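Long-range contacts in succinylglutamate desuccinylase/aspartoacylase (Ruegeria sp. TM1040, PDB 3NA6), which probably hydrolyses the amide bond of an N-acylated amino acid, as zinc-dependent succinylglutamate desuccinylases and aspartoacylases do: residues A225-R230 and E242-P247; F153-A158 and A180-Q185; G21-P26 and I39-I44; A68-A73 and V88-Y93; L260-D265 and V298-R303. One frame throughout, in Å; residues are numbered along the deposited sequence. Where two conformers were deposited one is given.

Contact 1 of 5, residues A225-R230 and E242-P247; sequences AKKGLR and EMQIDP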
# COMPACT_ATOMS: atom_id res chain seq x y z
N ALA A 225 16.84 4.35 32.83
CA ALA A 225 17.11 5.52 32.00
C ALA A 225 17.13 6.81 32.81
O ALA A 225 18.00 7.65 32.60
CB ALA A 225 16.09 5.65 30.82
N LYS A 226 16.15 6.98 33.70
CA LYS A 226 16.06 8.18 34.51
C LYS A 226 17.24 8.35 35.50
O LYS A 226 17.77 9.47 35.67
CB LYS A 226 14.74 8.23 35.29
CG LYS A 226 13.51 8.39 34.42
CD LYS A 226 12.23 8.41 35.27
CE LYS A 226 10.98 8.22 34.42
NZ LYS A 226 9.79 8.15 35.27
N LYS A 227 17.60 7.25 36.16
CA LYS A 227 18.70 7.25 37.12
C LYS A 227 20.02 7.52 36.39
O LYS A 227 20.84 8.35 36.82
CB LYS A 227 18.76 5.92 37.86
CG LYS A 227 20.05 5.58 38.61
CD LYS A 227 20.10 4.05 38.96
CE LYS A 227 21.51 3.57 39.22
NZ LYS A 227 21.66 2.08 39.23
N GLY A 228 20.23 6.79 35.31
CA GLY A 228 21.43 6.94 34.50
C GLY A 228 21.58 8.38 34.00
O GLY A 228 22.65 8.94 34.09
N LEU A 229 20.48 8.98 33.54
CA LEU A 229 20.47 10.36 33.04
C LEU A 229 20.79 11.35 34.14
O LEU A 229 21.67 12.22 33.99
CB LEU A 229 19.11 10.70 32.46
CG LEU A 229 18.87 12.10 31.87
CD1 LEU A 229 19.98 12.40 30.82
CD2 LEU A 229 17.41 12.24 31.27
N ARG A 230 20.11 11.19 35.28
CA ARG A 230 20.37 12.05 36.41
C ARG A 230 21.81 11.88 36.89
O ARG A 230 22.52 12.88 37.09
CB ARG A 230 19.37 11.79 37.53
CG ARG A 230 19.53 12.75 38.71
CD ARG A 230 18.50 12.49 39.84
NE ARG A 230 18.88 13.20 41.06
CZ ARG A 230 19.71 12.75 42.01
NH1 ARG A 230 20.28 11.54 41.94
NH2 ARG A 230 19.98 13.53 43.05
N GLU A 242 23.17 13.72 45.02
CA GLU A 242 24.00 12.53 45.16
C GLU A 242 23.55 11.50 44.15
O GLU A 242 22.36 11.34 43.89
CB GLU A 242 23.97 11.98 46.60
CG GLU A 242 22.85 10.99 46.91
CD GLU A 242 22.65 10.79 48.42
OE1 GLU A 242 23.28 11.52 49.22
OE2 GLU A 242 21.85 9.91 48.79
N MSE A 243 24.52 10.83 43.55
CA MSE A 243 24.25 9.84 42.55
C MSE A 243 23.70 8.59 43.19
O MSE A 243 23.97 8.33 44.34
CB MSE A 243 25.54 9.54 41.82
CG MSE A 243 26.10 10.77 41.08
SE MSE A 243 27.35 10.17 39.76
CE MSE A 243 28.65 9.37 41.05
N GLN A 244 22.92 7.82 42.44
CA GLN A 244 22.45 6.53 42.91
C GLN A 244 23.44 5.54 42.37
O GLN A 244 23.71 5.53 41.16
CB GLN A 244 21.06 6.19 42.37
CG GLN A 244 19.95 7.21 42.64
CD GLN A 244 18.69 6.96 41.78
OE1 GLN A 244 18.34 7.78 40.91
NE2 GLN A 244 18.04 5.80 41.98
N ILE A 245 23.99 4.72 43.26
CA ILE A 245 24.97 3.70 42.91
C ILE A 245 24.48 2.34 43.37
O ILE A 245 24.30 2.09 44.55
CB ILE A 245 26.32 3.94 43.56
CG1 ILE A 245 26.88 5.31 43.13
CG2 ILE A 245 27.29 2.81 43.17
CD1 ILE A 245 28.01 5.85 44.06
N ASP A 246 24.27 1.45 42.41
CA ASP A 246 23.90 0.08 42.67
C ASP A 246 24.96 -0.84 42.05
O ASP A 246 25.82 -0.38 41.30
CB ASP A 246 22.53 -0.20 42.05
CG ASP A 246 21.45 0.69 42.61
OD1 ASP A 246 21.13 0.51 43.79
OD2 ASP A 246 20.91 1.56 41.89
N PRO A 247 24.90 -2.13 42.35
CA PRO A 247 25.78 -3.07 41.65
C PRO A 247 25.61 -3.00 40.13
O PRO A 247 24.51 -2.73 39.65
CB PRO A 247 25.32 -4.44 42.16
CG PRO A 247 24.74 -4.15 43.50
CD PRO A 247 24.12 -2.80 43.42
O HOH W 1 20.47 9.30 40.04
O HOH W 2 20.67 14.07 46.03
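Lys-227 and Arg-230 both set CG anti to the backbone N (chi1 164° and -175°), and their extended chains carry the two cations from the helix onto the loop segment 242-247. Lys-227 crosses Gln-244 obliquely: its CB and CG lie against the side-chain amide, CB standing 3.6 Å from Gln-244 OE1, while CE passes the backbone O of Gln-244. At the tip, Lys-227 NZ forms a salt bridge of 2.8 Å with Asp-246 OD2, which receives it on the lone pair that faces away from the other carboxylate oxygen. An alanine in place of Lys-227 would probably leave the Asp-246 carboxylate without its mate in the helix and the Gln-244 amide without the aliphatic chain it lies on.

Three residues further on, Arg-230 NH1 gives a hydrogen bond of 2.9 Å to the backbone O of Glu-242, which lies close to the guanidinium plane; NH2 adds a weak, longer bond to the same oxygen. Water 1 bridges Arg-230 NH1, from which it accepts, and Gln-244 OE1, 2.8 Å away. A second water accepts from Glu-242 N and, weakly, from Arg-230 NH2.

The whole is a surface clasp holding the loop that leads to strand 249-250 against helix 219-235. Asn-179 also binds Lys-227 NZ, and on another side of this helix Ala-225 and Leu-229 pack on helix 64-75.

Contact 2 of 5, residues F153-A158 and A180-Q185; sequences FVPFAA and APYSVQ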
# COMPACT_ATOMS: atom_id res chain seq x y z
N PHE A 153 17.88 -6.53 24.65
CA PHE A 153 19.20 -6.57 25.25
C PHE A 153 19.09 -6.52 26.76
O PHE A 153 18.16 -5.91 27.29
CB PHE A 153 20.00 -5.31 24.86
CG PHE A 153 20.45 -5.28 23.45
CD1 PHE A 153 19.69 -4.69 22.48
CD2 PHE A 153 21.71 -5.76 23.10
CE1 PHE A 153 20.13 -4.61 21.19
CE2 PHE A 153 22.15 -5.68 21.78
CZ PHE A 153 21.34 -5.09 20.83
N VAL A 154 20.05 -7.11 27.47
CA VAL A 154 20.21 -6.78 28.88
C VAL A 154 20.50 -5.27 28.95
O VAL A 154 21.12 -4.73 28.04
CB VAL A 154 21.34 -7.59 29.58
CG1 VAL A 154 20.96 -9.07 29.64
CG2 VAL A 154 22.68 -7.40 28.89
N PRO A 155 20.04 -4.59 30.03
CA PRO A 155 20.17 -3.12 30.01
C PRO A 155 21.56 -2.65 30.35
O PRO A 155 21.98 -2.79 31.50
CB PRO A 155 19.16 -2.67 31.04
CG PRO A 155 19.06 -3.87 32.04
CD PRO A 155 19.24 -5.08 31.17
N PHE A 156 22.30 -2.16 29.34
CA PHE A 156 23.68 -1.67 29.58
C PHE A 156 23.92 -0.21 29.20
O PHE A 156 23.24 0.36 28.34
CB PHE A 156 24.76 -2.61 29.00
CG PHE A 156 24.77 -2.72 27.52
CD1 PHE A 156 25.40 -1.77 26.74
CD2 PHE A 156 24.17 -3.79 26.88
CE1 PHE A 156 25.42 -1.89 25.33
CE2 PHE A 156 24.19 -3.91 25.50
CZ PHE A 156 24.81 -2.95 24.73
N ALA A 157 24.89 0.39 29.87
CA ALA A 157 25.52 1.63 29.38
C ALA A 157 26.84 1.21 28.74
O ALA A 157 27.52 0.29 29.25
CB ALA A 157 25.75 2.56 30.53
N ALA A 158 27.22 1.89 27.65
CA ALA A 158 28.41 1.55 26.87
C ALA A 158 29.33 2.75 26.69
O ALA A 158 28.87 3.87 26.49
CB ALA A 158 28.03 0.99 25.52
N ALA A 180 24.21 1.54 34.92
CA ALA A 180 23.16 0.63 34.46
C ALA A 180 23.43 -0.73 35.09
O ALA A 180 24.52 -0.96 35.65
CB ALA A 180 23.12 0.54 32.92
N PRO A 181 22.46 -1.63 35.06
CA PRO A 181 22.71 -2.93 35.69
C PRO A 181 23.82 -3.71 34.99
O PRO A 181 24.42 -4.58 35.61
CB PRO A 181 21.36 -3.65 35.57
CG PRO A 181 20.36 -2.54 35.50
CD PRO A 181 21.04 -1.46 34.69
N TYR A 182 24.08 -3.42 33.72
CA TYR A 182 25.26 -3.95 33.03
C TYR A 182 26.10 -2.80 32.49
O TYR A 182 25.58 -1.73 32.16
CB TYR A 182 24.90 -4.92 31.89
CG TYR A 182 24.28 -6.20 32.34
CD1 TYR A 182 22.94 -6.24 32.69
CD2 TYR A 182 25.02 -7.37 32.42
CE1 TYR A 182 22.35 -7.39 33.09
CE2 TYR A 182 24.43 -8.54 32.82
CZ TYR A 182 23.10 -8.54 33.17
OH TYR A 182 22.49 -9.70 33.57
N SER A 183 27.40 -3.04 32.43
CA SER A 183 28.40 -2.07 31.98
C SER A 183 29.26 -2.72 30.92
O SER A 183 29.66 -3.88 31.07
CB SER A 183 29.29 -1.65 33.15
OG SER A 183 28.59 -0.82 34.04
N VAL A 184 29.53 -1.96 29.85
CA VAL A 184 30.36 -2.42 28.73
C VAL A 184 31.33 -1.33 28.27
O VAL A 184 30.99 -0.15 28.27
CB VAL A 184 29.52 -2.72 27.47
CG1 VAL A 184 30.30 -3.69 26.60
CG2 VAL A 184 28.14 -3.24 27.82
N GLN A 185 32.52 -1.75 27.87
CA GLN A 185 33.42 -0.91 27.09
C GLN A 185 33.84 -1.75 25.88
O GLN A 185 34.40 -2.84 26.05
CB GLN A 185 34.66 -0.56 27.89
CG GLN A 185 35.57 0.45 27.19
CD GLN A 185 36.78 0.79 28.01
OE1 GLN A 185 37.43 -0.09 28.56
NE2 GLN A 185 37.11 2.08 28.09
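Tyr-182 N donates to Pro-155 O over 3.1 Å, the first of three backbone hydrogen bonds that join the two segments in parallel. Ala-157 then takes part in the other two: its N donates to Tyr-182 O at 3.2 Å, and its O accepts from Val-184 N at 3.1 Å. Between them Phe-156 CA brings a C-H to Tyr-182 O at 3.2 Å, and Ala-158 CA does the same to Val-184 O.

Side chains pack outward from this seam. Phe-156 holds CG between its backbone N and carbonyl carbon (chi1 65°), and in that position the ring meets its neighbour on the same sheet face, Val-184, whose CG2 comes against it in the conformer given. Tyr-182 turns its ring the other way along the strand, under Val-154. There Val-154 CB sits over one ring face, offset toward the rim, in a CH-pi contact 4.0 Å from the centroid of the Tyr-182 ring, while Pro-155 O lies at the ring's edge. Pro-155 and Pro-181 touch through their CG atoms at 3.9 Å, and both also pack on helix 219-235. On the face opposite Phe-156 and Tyr-182, Ala-157 CB meets Ala-180 CB, with Met-175 of helix 165-178 covering Ala-157.

Parallel neighbours linked through that helix make this a beta-alpha-beta crossover, in the central mixed sheet of the catalytic domain of the zinc-exopeptidase clan.

Contact 3 of 5, residues G21-P26 and I39-I44; sequences GFLKLP and IPITVI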
# COMPACT_ATOMS: atom_id res chain seq x y z
N GLY A 21 10.00 24.37 22.52
CA GLY A 21 9.61 24.69 21.17
C GLY A 21 9.98 23.61 20.20
O GLY A 21 9.87 22.42 20.53
N PHE A 22 10.39 24.02 18.99
CA PHE A 22 10.62 23.11 17.88
C PHE A 22 11.80 23.51 17.03
O PHE A 22 12.11 24.67 16.92
CB PHE A 22 9.38 23.02 16.98
CG PHE A 22 8.11 22.79 17.74
CD1 PHE A 22 7.73 21.50 18.11
CD2 PHE A 22 7.34 23.86 18.17
CE1 PHE A 22 6.60 21.29 18.88
CE2 PHE A 22 6.21 23.64 18.94
CZ PHE A 22 5.85 22.35 19.28
N LEU A 23 12.46 22.51 16.45
CA LEU A 23 13.31 22.73 15.31
C LEU A 23 12.43 22.59 14.05
O LEU A 23 11.93 21.50 13.73
CB LEU A 23 14.43 21.68 15.30
CG LEU A 23 15.30 21.64 16.57
CD1 LEU A 23 16.39 20.60 16.44
CD2 LEU A 23 15.88 22.99 16.88
N LYS A 24 12.20 23.69 13.38
CA LYS A 24 11.41 23.69 12.16
C LYS A 24 12.27 23.35 10.95
O LYS A 24 13.15 24.11 10.54
CB LYS A 24 10.75 25.05 11.98
CG LYS A 24 9.71 25.15 10.86
CD LYS A 24 8.91 26.49 11.02
CE LYS A 24 8.91 27.35 9.76
NZ LYS A 24 10.19 27.55 9.00
N LEU A 25 12.01 22.18 10.39
CA LEU A 25 12.72 21.72 9.20
C LEU A 25 11.73 21.80 8.06
O LEU A 25 10.77 21.03 8.04
CB LEU A 25 13.18 20.28 9.45
CG LEU A 25 13.73 19.41 8.33
CD1 LEU A 25 14.78 20.18 7.60
CD2 LEU A 25 14.25 18.14 9.00
N PRO A 26 11.94 22.73 7.13
CA PRO A 26 11.05 22.77 5.99
C PRO A 26 10.98 21.45 5.24
O PRO A 26 11.98 20.83 5.00
CB PRO A 26 11.66 23.86 5.10
CG PRO A 26 12.47 24.71 6.03
CD PRO A 26 13.02 23.73 7.03
N ILE A 39 10.39 19.40 15.04
CA ILE A 39 11.05 18.49 15.99
C ILE A 39 11.02 19.07 17.42
O ILE A 39 11.58 20.12 17.63
CB ILE A 39 12.52 18.25 15.59
CG1 ILE A 39 12.60 17.74 14.16
CG2 ILE A 39 13.19 17.26 16.56
CD1 ILE A 39 14.03 17.47 13.71
N PRO A 40 10.40 18.38 18.40
CA PRO A 40 10.32 19.02 19.73
C PRO A 40 11.68 19.19 20.35
O PRO A 40 12.54 18.33 20.19
CB PRO A 40 9.48 18.03 20.54
CG PRO A 40 8.59 17.43 19.49
CD PRO A 40 9.57 17.17 18.37
N ILE A 41 11.86 20.30 21.04
CA ILE A 41 13.10 20.60 21.71
C ILE A 41 12.81 21.43 22.95
O ILE A 41 11.92 22.27 22.95
CB ILE A 41 14.11 21.31 20.76
CG1 ILE A 41 15.49 21.51 21.44
CG2 ILE A 41 13.53 22.62 20.21
CD1 ILE A 41 16.58 21.84 20.43
N THR A 42 13.55 21.16 24.03
CA THR A 42 13.53 21.99 25.22
C THR A 42 14.96 22.40 25.54
O THR A 42 15.89 21.57 25.47
CB THR A 42 12.92 21.24 26.43
OG1 THR A 42 11.51 21.12 26.28
CG2 THR A 42 13.21 22.00 27.71
N VAL A 43 15.16 23.67 25.85
CA VAL A 43 16.45 24.16 26.34
C VAL A 43 16.24 24.69 27.73
O VAL A 43 15.28 25.47 27.97
CB VAL A 43 17.06 25.25 25.47
CG1 VAL A 43 18.40 25.74 26.08
CG2 VAL A 43 17.23 24.73 24.04
N ILE A 44 17.07 24.22 28.66
CA ILE A 44 17.13 24.75 30.03
C ILE A 44 18.57 25.20 30.33
O ILE A 44 19.50 24.38 30.28
CB ILE A 44 16.68 23.70 31.09
CG1 ILE A 44 15.31 23.11 30.72
CG2 ILE A 44 16.67 24.34 32.50
CD1 ILE A 44 14.86 21.92 31.60
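Leu-23 lies beside Ile-39 and Ile-41 on one face of a beta hairpin, formed by strands 17-26 and 36-46. Its CB packs 3.9 Å from Ile-39 CB, its paired residue across the strands. CG, anti to the carbonyl carbon (chi1 -57°), is carried on toward Ile-41, approaching CD1 of that residue. Of the two tips, CD2 comes nearer, 3.8 Å from Ile-41 CD1, and also lies near Ile-41 CG2; Leu-23 CD1 only just reaches Ile-41 CD1. The two side chains cross at about a right angle. Val-88 of the next strand packs on both isoleucines, and Tyr-129 of helix 122-134 on Leu-23, which closes this face into the core.

Phe-22 and Pro-40, a non-hydrogen-bonded pair, occupy the other face, where Phe-22 CD1 is 4.4 Å from Pro-40 CG. Asp-291 of the second subunit packs on both.

The backbones are held by two hydrogen-bonded pairs. Leu-23 and Ile-39 exchange bonds, Leu-23 N to Ile-39 O being 2.8 Å. Gly-21 and Ile-41 do the same: Gly-21 N donates to Ile-41 O at 2.9 Å, and Ile-41 N returns a bond to Gly-21 O at 3.0 Å.

Contact 4 of 5, residues A68-A73 and V88-Y93; sequences ALQELA and VPYFNY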
# COMPACT_ATOMS: atom_id res chain seq x y z
N ALA A 68 12.43 9.17 29.67
CA ALA A 68 13.31 9.87 30.60
C ALA A 68 13.50 11.34 30.23
O ALA A 68 13.53 12.23 31.11
CB ALA A 68 14.69 9.15 30.70
N LEU A 69 13.58 11.60 28.92
CA LEU A 69 13.83 12.96 28.41
C LEU A 69 12.58 13.81 28.43
O LEU A 69 12.67 15.02 28.74
CB LEU A 69 14.49 12.94 27.01
CG LEU A 69 15.91 12.33 27.01
CD1 LEU A 69 16.48 12.08 25.59
CD2 LEU A 69 16.87 13.28 27.79
N GLN A 70 11.42 13.21 28.15
CA GLN A 70 10.20 14.00 28.27
C GLN A 70 10.02 14.43 29.73
O GLN A 70 9.68 15.58 29.99
CB GLN A 70 8.93 13.27 27.81
CG GLN A 70 8.73 13.23 26.32
CD GLN A 70 8.26 14.60 25.75
OE1 GLN A 70 8.85 15.65 26.03
NE2 GLN A 70 7.24 14.57 24.95
N GLU A 71 10.27 13.53 30.67
CA GLU A 71 10.12 13.88 32.09
C GLU A 71 11.14 14.95 32.50
O GLU A 71 10.81 15.92 33.15
CB GLU A 71 10.27 12.66 32.98
CG GLU A 71 9.98 12.95 34.43
CD GLU A 71 10.29 11.78 35.32
OE1 GLU A 71 9.47 10.85 35.41
OE2 GLU A 71 11.36 11.81 35.94
N LEU A 72 12.38 14.77 32.06
CA LEU A 72 13.41 15.77 32.32
C LEU A 72 12.99 17.15 31.80
O LEU A 72 13.10 18.14 32.52
CB LEU A 72 14.76 15.36 31.69
CG LEU A 72 15.96 16.20 32.20
CD1 LEU A 72 16.35 15.80 33.63
CD2 LEU A 72 17.12 16.07 31.27
N ALA A 73 12.47 17.21 30.59
CA ALA A 73 12.15 18.51 29.98
C ALA A 73 10.96 19.17 30.70
O ALA A 73 10.89 20.40 30.79
CB ALA A 73 11.83 18.36 28.50
N VAL A 88 16.19 16.77 23.32
CA VAL A 88 15.45 16.38 22.10
C VAL A 88 15.01 14.92 22.31
O VAL A 88 15.74 13.99 22.00
CB VAL A 88 16.39 16.48 20.89
CG1 VAL A 88 15.68 16.10 19.57
CG2 VAL A 88 16.98 17.90 20.79
N PRO A 89 13.83 14.73 22.90
CA PRO A 89 13.40 13.35 23.23
C PRO A 89 13.15 12.47 22.02
O PRO A 89 13.27 11.25 22.11
CB PRO A 89 12.10 13.54 24.01
CG PRO A 89 11.88 15.02 24.14
CD PRO A 89 12.84 15.75 23.27
N TYR A 90 12.78 13.10 20.90
CA TYR A 90 12.46 12.40 19.67
C TYR A 90 13.39 12.90 18.54
O TYR A 90 13.06 13.80 17.81
CB TYR A 90 11.00 12.60 19.32
CG TYR A 90 10.00 12.45 20.42
CD1 TYR A 90 9.96 11.32 21.21
CD2 TYR A 90 9.02 13.43 20.63
CE1 TYR A 90 8.97 11.16 22.22
CE2 TYR A 90 8.03 13.29 21.61
CZ TYR A 90 8.03 12.14 22.43
OH TYR A 90 7.05 12.00 23.41
N PHE A 91 14.57 12.30 18.46
CA PHE A 91 15.66 12.74 17.60
C PHE A 91 15.33 12.49 16.12
O PHE A 91 15.30 13.42 15.33
CB PHE A 91 16.89 11.98 18.07
CG PHE A 91 18.22 12.40 17.48
CD1 PHE A 91 18.40 13.54 16.73
CD2 PHE A 91 19.32 11.61 17.75
CE1 PHE A 91 19.64 13.86 16.25
CE2 PHE A 91 20.58 11.94 17.28
CZ PHE A 91 20.74 13.04 16.53
N ASN A 92 15.08 11.26 15.71
CA ASN A 92 14.52 11.05 14.37
C ASN A 92 13.02 11.13 14.51
O ASN A 92 12.31 10.11 14.53
CB ASN A 92 14.92 9.73 13.74
CG ASN A 92 14.55 9.66 12.28
OD1 ASN A 92 13.75 10.50 11.80
ND2 ASN A 92 15.15 8.73 11.54
N TYR A 93 12.55 12.36 14.60
CA TYR A 93 11.17 12.62 14.92
C TYR A 93 10.20 11.91 13.97
O TYR A 93 9.27 11.25 14.42
CB TYR A 93 10.90 14.12 15.04
CG TYR A 93 9.46 14.44 15.41
CD1 TYR A 93 8.89 13.96 16.58
CD2 TYR A 93 8.67 15.20 14.57
CE1 TYR A 93 7.59 14.25 16.91
CE2 TYR A 93 7.36 15.47 14.88
CZ TYR A 93 6.84 15.00 16.05
OH TYR A 93 5.54 15.30 16.34
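Val-88, the last residue of strand 83-88, meets the helix through its backbone: its O lies 4.1 Å from Leu-69 CD1. Pro-89 carries most of the packing. Its CB sits 3.9 Å from Leu-69 CB, and its CG lies 3.6 Å from Gln-70 OE1, the glutamine chain crossing the proline ring at about a right angle. Gln-70 reaches this way because its chain bends at chi2 (-75°), which folds the amide back over the loop.

Tyr-90 follows, and its hydroxyl end meets the same amide. Gln-70 NE2 stands 3.0 Å from Tyr-90 OH, with the amide and ring planes 78° apart. The stronger partners of both groups are in the second subunit: Gln-70 NE2 donates to Arg-292 O there, and Tyr-90 OH is hydrogen-bonded to Ser-289 O. An alanine in place of Gln-70 would probably leave Arg-292 O of that subunit without this donor and open a gap beside Pro-89 and the tyrosine hydroxyl.

Further along, Asn-92 caps helix 93-97, its OD1 accepting a weak bond from Ala-95 N. This is the connection from strand 83-88 to helix 93-97, packed on helix 64-75, which flanks the central sheet of this alpha/beta catalytic domain, at a subunit interface.

Contact 5 of 5, residues L260-D265 and V298-R303; sequences LFSEHD and VEYRAR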
# COMPACT_ATOMS: atom_id res chain seq x y z
N LEU A 260 25.23 -16.21 15.70
CA LEU A 260 24.12 -17.12 15.59
C LEU A 260 23.10 -16.46 14.69
O LEU A 260 22.06 -16.00 15.13
CB LEU A 260 23.55 -17.44 16.96
CG LEU A 260 24.53 -18.17 17.88
CD1 LEU A 260 24.00 -18.13 19.29
CD2 LEU A 260 24.78 -19.60 17.42
N PHE A 261 23.45 -16.36 13.42
CA PHE A 261 22.55 -15.88 12.41
C PHE A 261 21.62 -17.04 12.04
O PHE A 261 22.05 -18.18 11.94
CB PHE A 261 23.34 -15.35 11.20
CG PHE A 261 23.84 -13.93 11.38
CD1 PHE A 261 22.95 -12.84 11.31
CD2 PHE A 261 25.20 -13.67 11.65
CE1 PHE A 261 23.40 -11.52 11.50
CE2 PHE A 261 25.67 -12.32 11.84
CZ PHE A 261 24.78 -11.26 11.76
N SER A 262 20.33 -16.76 11.87
CA SER A 262 19.44 -17.77 11.35
C SER A 262 19.65 -17.92 9.86
O SER A 262 19.78 -16.93 9.15
CB SER A 262 17.99 -17.43 11.58
OG SER A 262 17.20 -18.52 11.16
N GLU A 263 19.62 -19.17 9.40
CA GLU A 263 19.63 -19.48 7.97
C GLU A 263 18.24 -19.93 7.49
O GLU A 263 18.11 -20.48 6.39
CB GLU A 263 20.70 -20.54 7.67
CG GLU A 263 22.13 -20.04 7.90
CD GLU A 263 23.23 -21.01 7.43
OE1 GLU A 263 23.01 -22.23 7.46
OE2 GLU A 263 24.33 -20.54 7.05
N HIS A 264 17.20 -19.68 8.32
CA HIS A 264 15.85 -20.18 8.08
C HIS A 264 14.78 -19.22 8.58
O HIS A 264 14.96 -18.61 9.61
CB HIS A 264 15.66 -21.50 8.83
CG HIS A 264 16.62 -22.57 8.44
ND1 HIS A 264 16.38 -23.46 7.42
CD2 HIS A 264 17.84 -22.89 8.94
CE1 HIS A 264 17.40 -24.29 7.31
NE2 HIS A 264 18.30 -23.96 8.22
N ASP A 265 13.69 -19.07 7.84
CA ASP A 265 12.50 -18.39 8.35
C ASP A 265 11.77 -19.41 9.20
O ASP A 265 11.63 -20.57 8.81
CB ASP A 265 11.54 -17.97 7.24
CG ASP A 265 12.18 -17.05 6.19
OD1 ASP A 265 12.97 -16.18 6.55
OD2 ASP A 265 11.86 -17.20 4.99
N VAL A 298 15.50 -26.54 13.52
CA VAL A 298 16.93 -26.23 13.33
C VAL A 298 17.41 -25.67 14.64
O VAL A 298 16.73 -24.86 15.24
CB VAL A 298 17.15 -25.19 12.20
CG1 VAL A 298 18.63 -24.85 12.05
CG2 VAL A 298 16.59 -25.73 10.87
N GLU A 299 18.59 -26.09 15.06
CA GLU A 299 19.12 -25.73 16.38
C GLU A 299 20.31 -24.81 16.30
O GLU A 299 21.14 -24.96 15.42
CB GLU A 299 19.54 -27.02 17.11
CG GLU A 299 18.41 -27.99 17.35
CD GLU A 299 18.78 -29.16 18.23
OE1 GLU A 299 19.94 -29.63 18.18
OE2 GLU A 299 17.90 -29.62 18.98
N TYR A 300 20.38 -23.84 17.21
CA TYR A 300 21.50 -22.94 17.30
C TYR A 300 22.11 -23.11 18.70
O TYR A 300 21.41 -22.99 19.72
CB TYR A 300 21.07 -21.50 16.94
CG TYR A 300 20.69 -21.43 15.45
CD1 TYR A 300 21.68 -21.32 14.48
CD2 TYR A 300 19.36 -21.56 15.02
CE1 TYR A 300 21.36 -21.30 13.11
CE2 TYR A 300 19.03 -21.53 13.63
CZ TYR A 300 20.04 -21.43 12.69
OH TYR A 300 19.77 -21.40 11.32
N ARG A 301 23.40 -23.46 18.73
CA ARG A 301 24.11 -23.81 19.97
C ARG A 301 25.15 -22.76 20.35
O ARG A 301 25.67 -22.05 19.49
CB ARG A 301 24.74 -25.19 19.84
CG ARG A 301 23.69 -26.26 19.87
CD ARG A 301 24.23 -27.66 19.84
NE ARG A 301 23.09 -28.57 19.83
CZ ARG A 301 22.45 -28.99 20.92
NH1 ARG A 301 22.86 -28.64 22.13
NH2 ARG A 301 21.40 -29.77 20.78
N ALA A 302 25.43 -22.63 21.65
CA ALA A 302 26.39 -21.63 22.12
C ALA A 302 27.80 -22.07 21.74
O ALA A 302 28.17 -23.24 21.91
CB ALA A 302 26.27 -21.42 23.62
N ARG A 303 28.54 -21.14 21.15
CA ARG A 303 29.92 -21.37 20.70
C ARG A 303 30.90 -21.27 21.88
O ARG A 303 32.02 -21.76 21.80
CB ARG A 303 30.29 -20.36 19.60
CG ARG A 303 30.65 -18.95 20.11
CD ARG A 303 30.43 -17.85 19.05
NE ARG A 303 30.61 -16.50 19.59
CZ ARG A 303 31.78 -15.93 19.87
NH1 ARG A 303 32.92 -16.58 19.69
NH2 ARG A 303 31.82 -14.69 20.35
O HOH W 3 21.51 -22.78 10.19
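Two edges of the all-beta C-terminal part of the chain meet here: strand 298-301, outermost in its four-stranded antiparallel sheet, and the segment 260-265, whose first residues pair weakly with strand 322-327 of another antiparallel sheet. The two run in opposite directions without backbone pairing, and Tyr-300 spans the gap. Its CG is anti to the carbonyl carbon (chi1 -67°), which sends the ring along the segment until OH accepts a hydrogen bond from Glu-263 N, 2.9 Å long and nearly straight at 172°. On the way Tyr-300 CE1 passes Phe-261 O at 3.4 Å. Water 3 lies beside Tyr-300 OH and donates to Glu-263 OE1.

At one end Leu-260 slides past Tyr-300 in the opposite direction, putting CD2 4.2 Å from Tyr-300 CB. At the other, Val-298 CG2 sits over one face of the imidazole in a CH-pi contact, 3.7 Å from the centroid of the His-264 ring. Tyr-300 OH lies at the edge of that ring, 3.4 Å from His-264 CD2. Within the segment, Ser-262 OG donates to His-264 O at 2.7 Å.

With one direct polar bond, at the tip of a long aromatic side chain, the joint probably depends largely on Tyr-300, with Val-298 against His-264 as a separate apolar contact.

How the contacts relate
Contacts 2, 3 and 4 are buried, whereas contacts 1 and 5 lie at the surface. Contacts 2 and 3 belong to the same mixed sheet, on opposite sides of the chain's centre, and both rely on backbone hydrogen bonds, parallel in one and antiparallel in the other. Contact 4 abuts contact 3, with Pro-40 against Tyr-93, and both touch the second subunit. It also meets contact 1: Lys-226 NZ and Glu-71 OE1 form a salt bridge, beside Leu-229 packed on Leu-69. Charged tips and waters dominate contact 1, while contact 5, about 37 Å from it between centres, turns on a tyrosine hydroxyl and a histidine face.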